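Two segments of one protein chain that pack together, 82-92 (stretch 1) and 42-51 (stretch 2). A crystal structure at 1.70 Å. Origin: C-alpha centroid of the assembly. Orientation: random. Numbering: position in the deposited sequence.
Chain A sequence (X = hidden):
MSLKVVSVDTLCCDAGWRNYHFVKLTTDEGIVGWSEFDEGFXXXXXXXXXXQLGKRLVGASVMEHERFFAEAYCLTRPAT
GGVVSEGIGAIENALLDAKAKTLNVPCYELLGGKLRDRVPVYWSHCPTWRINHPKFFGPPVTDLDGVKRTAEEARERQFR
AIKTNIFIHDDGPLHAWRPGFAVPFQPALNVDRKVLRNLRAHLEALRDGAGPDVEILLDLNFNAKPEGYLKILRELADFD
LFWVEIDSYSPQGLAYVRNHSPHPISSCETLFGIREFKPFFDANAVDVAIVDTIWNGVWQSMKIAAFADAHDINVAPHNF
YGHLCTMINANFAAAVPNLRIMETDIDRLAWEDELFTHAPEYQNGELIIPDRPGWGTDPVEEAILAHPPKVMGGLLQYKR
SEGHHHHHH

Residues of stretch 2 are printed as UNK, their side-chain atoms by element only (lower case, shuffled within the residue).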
ATOM      1  N   GLY A  82     -22.915 -18.323   4.492  1.00 13.65           N
ATOM      2  CA  GLY A  82     -23.688 -19.264   3.689  1.00 12.79           C
ATOM      3  C   GLY A  82     -24.975 -19.735   4.344  1.00 12.79           C
ATOM      4  O   GLY A  82     -25.743 -18.956   4.894  1.00 12.51           O
ATOM      5  N   VAL A  83     -25.212 -21.029   4.270  1.00 12.44           N
ATOM      6  CA  VAL A  83     -26.504 -21.577   4.692  1.00 13.13           C
ATOM      7  C   VAL A  83     -26.717 -21.486   6.203  1.00 12.90           C
ATOM      8  O   VAL A  83     -27.833 -21.288   6.641  1.00 12.46           O
ATOM      9  CB  VAL A  83     -26.750 -22.998   4.155  1.00 14.48           C
ATOM     10  CG1 VAL A  83     -26.915 -23.005   2.631  1.00 14.46           C
ATOM     11  CG2 VAL A  83     -25.701 -23.895   4.533  1.00 18.46           C
ATOM     12  N   VAL A  84     -25.651 -21.577   7.001  1.00 12.14           N
ATOM     13  CA  VAL A  84     -25.756 -21.371   8.431  1.00 13.21           C
ATOM     14  C   VAL A  84     -26.248 -19.945   8.693  1.00 13.34           C
ATOM     15  O   VAL A  84     -27.184 -19.730   9.452  1.00 13.60           O
ATOM     16  CB  VAL A  84     -24.412 -21.584   9.136  1.00 12.95           C
ATOM     17  CG1 VAL A  84     -24.364 -20.877  10.523  1.00 14.68           C
ATOM     18  CG2 VAL A  84     -24.102 -23.071   9.227  1.00 13.45           C
ATOM     19  N   SER A  85     -25.606 -18.972   8.054  1.00 13.13           N
ATOM     20  CA  SER A  85     -26.000 -17.593   8.271  1.00 12.33           C
ATOM     21  C   SER A  85     -27.410 -17.302   7.718  1.00 12.61           C
ATOM     22  O   SER A  85     -28.146 -16.484   8.303  1.00 12.11           O
ATOM     23  CB  SER A  85     -24.964 -16.623   7.707  1.00 12.56           C
ATOM     24  OG  SER A  85     -23.803 -16.626   8.523  1.00 13.74           O
ATOM     25  N   GLU A  86     -27.808 -17.983   6.641  1.00 12.54           N
ATOM     26  CA  GLU A  86     -29.185 -17.849   6.142  1.00 12.20           C
ATOM     27  C   GLU A  86     -30.190 -18.357   7.174  1.00 12.80           C
ATOM     28  O   GLU A  86     -31.250 -17.765   7.362  1.00 12.44           O
ATOM     29  CB  GLU A  86     -29.408 -18.608   4.841  1.00 12.25           C
ATOM     30  CG  GLU A  86     -28.683 -18.045   3.654  1.00 12.72           C
ATOM     31  CD  GLU A  86     -28.977 -18.794   2.404  1.00 13.89           C
ATOM     32  OE1 GLU A  86     -30.178 -19.029   2.099  1.00 14.54           O
ATOM     33  OE2 GLU A  86     -28.003 -19.187   1.684  1.00 15.53           O
ATOM     34  N   GLY A  87     -29.861 -19.429   7.886  1.00 12.99           N
ATOM     35  CA  GLY A  87     -30.785 -19.924   8.901  1.00 12.61           C
ATOM     36  C   GLY A  87     -30.930 -18.934  10.035  1.00 12.89           C
ATOM     37  O   GLY A  87     -32.034 -18.682  10.533  1.00 12.66           O
ATOM     38  N   ILE A  88     -29.799 -18.362  10.451  1.00 12.82           N
ATOM     39  CA  ILE A  88     -29.787 -17.371  11.514  1.00 13.21           C
ATOM     40  C   ILE A  88     -30.619 -16.132  11.100  1.00 12.66           C
ATOM     41  O   ILE A  88     -31.418 -15.618  11.888  1.00 13.00           O
ATOM     42  CB  ILE A  88     -28.332 -16.984  11.850  1.00 13.22           C
ATOM     43  CG1 ILE A  88     -27.635 -18.176  12.513  1.00 12.93           C
ATOM     44  CG2 ILE A  88     -28.302 -15.751  12.758  1.00 13.71           C
ATOM     45  CD1 ILE A  88     -26.135 -17.948  12.748  1.00 16.44           C
ATOM     46  N   GLY A  89     -30.442 -15.699   9.850  1.00 12.55           N
ATOM     47  CA  GLY A  89     -31.174 -14.536   9.311  1.00 12.84           C
ATOM     48  C   GLY A  89     -32.665 -14.749   9.284  1.00 12.39           C
ATOM     49  O   GLY A  89     -33.455 -13.853   9.586  1.00 11.54           O
ATOM     50  N   ALA A  90     -33.071 -15.952   8.894  1.00 12.33           N
ATOM     51  CA  ALA A  90     -34.498 -16.290   8.842  1.00 12.55           C
ATOM     52  C   ALA A  90     -35.135 -16.253  10.234  1.00 12.87           C
ATOM     53  O   ALA A  90     -36.288 -15.768  10.435  1.00 13.01           O
ATOM     54  CB  ALA A  90     -34.677 -17.667   8.211  1.00 12.34           C
ATOM     55  N   ILE A  91     -34.404 -16.774  11.215  1.00 13.18           N
ATOM     56  CA  ILE A  91     -34.900 -16.723  12.589  1.00 13.20           C
ATOM     57  C   ILE A  91     -34.958 -15.278  13.086  1.00 13.26           C
ATOM     58  O   ILE A  91     -35.925 -14.886  13.715  1.00 13.25           O
ATOM     59  CB  ILE A  91     -34.098 -17.615  13.520  1.00 13.44           C
ATOM     60  CG1 ILE A  91     -34.273 -19.076  13.095  1.00 15.01           C
ATOM     61  CG2 ILE A  91     -34.510 -17.378  14.993  1.00 13.26           C
ATOM     62  CD1 ILE A  91     -33.374 -20.072  13.910  1.00 15.39           C
ATOM     63  N   GLU A  92     -33.926 -14.493  12.792  1.00 12.68           N
ATOM     64  CA  GLU A  92     -33.909 -13.079  13.137  1.00 12.48           C
ATOM     65  C   GLU A  92     -35.135 -12.376  12.610  1.00 11.99           C
ATOM     66  O   GLU A  92     -35.764 -11.589  13.311  1.00 11.64           O
ATOM     67  CB  GLU A  92     -32.631 -12.409  12.610  1.00 12.29           C
ATOM     68  CG  GLU A  92     -32.634 -10.896  12.855  1.00 13.13           C
ATOM     69  CD  GLU A  92     -31.280 -10.279  12.691  1.00 14.43           C
ATOM     70  OE1 GLU A  92     -31.066  -9.557  11.691  1.00 13.48           O
ATOM     71  OE2 GLU A  92     -30.452 -10.508  13.582  1.00 14.57           O
ATOM     72  N   UNK A  42     -29.160 -21.779  -4.582  1.00 18.31           N
ATOM     73  CA  UNK A  42     -27.870 -22.371  -4.244  1.00 17.87           C
ATOM     74  C   UNK A  42     -27.697 -22.692  -2.779  1.00 17.09           C
ATOM     75  O   UNK A  42     -26.559 -22.839  -2.317  1.00 17.20           O
ATOM     76  N   UNK A  43     -28.811 -22.877  -2.061  1.00 15.77           N
ATOM     77  CA  UNK A  43     -28.769 -22.909  -0.600  1.00 15.48           C
ATOM     78  C   UNK A  43     -29.462 -24.130   0.022  1.00 15.56           C
ATOM     79  O   UNK A  43     -30.323 -23.986   0.887  1.00 15.47           O
ATOM     80  c   UNK A  43     -29.387 -21.612  -0.048  1.00 14.38           C
ATOM     81  o   UNK A  43     -28.730 -20.458  -0.526  1.00 13.85           O
ATOM     82  N   UNK A  44     -29.058 -25.356  -0.367  1.00 15.56           N
ATOM     83  CA  UNK A  44     -29.581 -26.515   0.337  1.00 15.34           C
ATOM     84  C   UNK A  44     -29.175 -26.522   1.815  1.00 15.92           C
ATOM     85  O   UNK A  44     -28.056 -26.137   2.138  1.00 15.40           O
ATOM     86  c   UNK A  44     -27.629 -27.118  -0.942  1.00 15.20           C
ATOM     87  c   UNK A  44     -28.902 -27.695  -0.376  1.00 16.52           C
ATOM     88  c   UNK A  44     -27.963 -25.701  -1.299  1.00 15.42           C
ATOM     89  N   UNK A  45     -30.074 -26.964   2.690  1.00 15.53           N
ATOM     90  CA  UNK A  45     -29.746 -27.145   4.099  1.00 14.89           C
ATOM     91  C   UNK A  45     -30.233 -26.070   5.064  1.00 14.11           C
ATOM     92  O   UNK A  45     -30.099 -26.229   6.296  1.00 14.57           O
ATOM     93  N   UNK A  46     -30.775 -24.958   4.549  1.00 14.02           N
ATOM     94  CA  UNK A  46     -31.202 -23.867   5.459  1.00 13.86           C
ATOM     95  C   UNK A  46     -32.237 -24.341   6.486  1.00 14.38           C
ATOM     96  O   UNK A  46     -32.160 -24.017   7.670  1.00 13.95           O
ATOM     97  c   UNK A  46     -32.111 -21.532   5.690  1.00 13.08           C
ATOM     98  c   UNK A  46     -30.730 -22.131   3.657  1.00 15.13           C
ATOM     99  c   UNK A  46     -31.768 -22.632   4.700  1.00 13.65           C
ATOM    100  N   UNK A  47     -33.206 -25.130   6.026  1.00 15.03           N
ATOM    101  CA  UNK A  47     -34.227 -25.663   6.930  1.00 15.74           C
ATOM    102  C   UNK A  47     -33.599 -26.458   8.071  1.00 15.74           C
ATOM    103  O   UNK A  47     -34.007 -26.342   9.227  1.00 15.28           O
ATOM    104  c   UNK A  47     -35.270 -26.520   6.183  1.00 15.64           C
ATOM    105  o   UNK A  47     -35.869 -25.766   5.104  1.00 16.83           O
ATOM    106  c   UNK A  47     -36.345 -27.033   7.163  1.00 17.20           C
ATOM    107  N   UNK A  48     -32.584 -27.264   7.762  1.00 15.60           N
ATOM    108  CA  UNK A  48     -31.940 -28.077   8.789  1.00 15.82           C
ATOM    109  C   UNK A  48     -31.243 -27.234   9.838  1.00 15.59           C
ATOM    110  O   UNK A  48     -31.266 -27.552  11.025  1.00 16.48           O
ATOM    111  c   UNK A  48     -30.966 -29.064   8.152  1.00 16.31           C
ATOM    112  N   UNK A  49     -30.589 -26.163   9.393  1.00 14.83           N
ATOM    113  CA  UNK A  49     -29.981 -25.195  10.299  1.00 14.85           C
ATOM    114  C   UNK A  49     -31.007 -24.580  11.239  1.00 15.30           C
ATOM    115  O   UNK A  49     -30.816 -24.519  12.461  1.00 15.43           O
ATOM    116  c   UNK A  49     -28.718 -22.996  10.465  1.00 13.49           C
ATOM    117  c   UNK A  49     -28.112 -24.650   8.639  1.00 14.65           C
ATOM    118  c   UNK A  49     -29.243 -24.052   9.506  1.00 14.80           C
ATOM    119  N   UNK A  50     -32.099 -24.098  10.663  1.00 15.68           N
ATOM    120  CA  UNK A  50     -33.153 -23.448  11.445  1.00 16.00           C
ATOM    121  C   UNK A  50     -33.741 -24.408  12.468  1.00 16.80           C
ATOM    122  O   UNK A  50     -33.952 -24.052  13.625  1.00 17.56           O
ATOM    123  c   UNK A  50     -34.272 -22.931  10.524  1.00 15.21           C
ATOM    124  c   UNK A  50     -33.734 -21.774   9.684  1.00 15.85           C
ATOM    125  c   UNK A  50     -34.603 -21.463   8.450  1.00 16.27           C
ATOM    126  c   UNK A  50     -35.494 -22.466  11.349  1.00 14.42           C
ATOM    127  N   UNK A  51     -33.972 -25.632  12.054  1.00 18.00           N
ATOM    128  CA  UNK A  51     -34.519 -26.624  12.995  1.00 19.75           C
ATOM    129  C   UNK A  51     -33.631 -26.847  14.210  1.00 19.76           C
ATOM    130  O   UNK A  51     -34.136 -27.003  15.315  1.00 21.08           O
ATOM    131  c   UNK A  51     -34.813 -27.951  12.271  1.00 20.75           C
ATOM    132  c   UNK A  51     -36.059 -27.886  11.371  1.00 23.65           C
ATOM    133  o   UNK A  51     -37.484 -28.107  13.318  1.00 31.53           O
ATOM    134  o   UNK A  51     -38.367 -27.161  11.581  1.00 29.75           O
ATOM    135  c   UNK A  51     -37.393 -27.700  12.146  1.00 28.83           C
TER

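Position 42 has backbone atoms alone, with no side-chain atom modelled, and its phi/psi of 74/24° lies where glycine is favoured. It makes no contact with stretch 1. It is Gly-42.

Position 43 carries one carbon and one oxygen. The oxygen lies 2.7 Å from OE2 of Glu-86, and a carbon ending in a lone hydroxyl is serine. In Ser-43, OG donates a hydrogen bond to that carboxylate oxygen; chi1 is m, and the CA-to-CB bond points toward the helix of stretch 1. The CA of Ser-43 also rests 3.7 Å from CG1 of Val-83.

Position 44 has three carbons that close a ring onto its own backbone N, which defines proline. The CA-to-CB bond of Pro-44 points away, so the closest contact is made by the backbone: its O lies 3.4 Å from CG1 of Val-83. This carbonyl is buried by the contact and finds no polar partner in the model.

Position 45 again lacks side-chain atoms. Its phi/psi of 102/-8° would jam a CB against the carbonyl O of Pro-44, so the backbone itself calls for glycine. Gly-45 sits within the type II turn that starts at Ser-43 and is the N-cap residue of the following helix.

Position 46 closes that turn and shows three carbons, one carrying the other two: a beta-branched, all-carbon fork, hence valine. Val-46 has chi1 t; its CG2 is 4.0 Å from CG1 of Val-83 and 3.5 Å from OE1 of Glu-86, while its CG1 is 3.8 Å from N of Gly-87.

Position 47 has one carbon bearing an oxygen and a carbon, the pattern of threonine. The CA-to-CB bond of Thr-47 points away, and its hydroxyl is hydrogen-bonded elsewhere in the structure.

Position 48 has a single carbon and is Ala-48, untouched by stretch 1.

Position 49 repeats the three-carbon fork and is valine. The CA-to-CB bond of Val-49 points toward stretch 1, where CG1 lies 3.7 Å from O of Val-84 and CG2 lies 3.9 Å from O of Val-83.

Position 50 has four carbons, forked at the first, with one arm two carbons long: isoleucine. In Ile-50, CG1 approaches CA of Gly-87 to 3.6 Å, CD1 lies 3.8 Å from CB of Ala-90, and CG2 lies 4.0 Å from CG1 of Ile-91.

Position 51 has three carbons, the third carrying two oxygens, a chain of glutamate length. Glu-51 points its CA-to-CB bond away and makes no contact with stretch 1.

The contact turns on Gly-87. The helix axes approach to 8.0 Å at 57°, and the CA atoms of Gly-87 and Ile-50 are 4.9 Å apart. An ideal CB on Gly-87 would clash with CG1 of Val-49 at 2.6 Å, so its absence makes room for Val-49 and Ile-50. Four apolar side-chain pairs accompany backbone packing, and the bond from Ser-43 to Glu-86 joins the loop before the second helix to the first helix.

Stretch 2, residues 42-51: GSPGVTAVIE
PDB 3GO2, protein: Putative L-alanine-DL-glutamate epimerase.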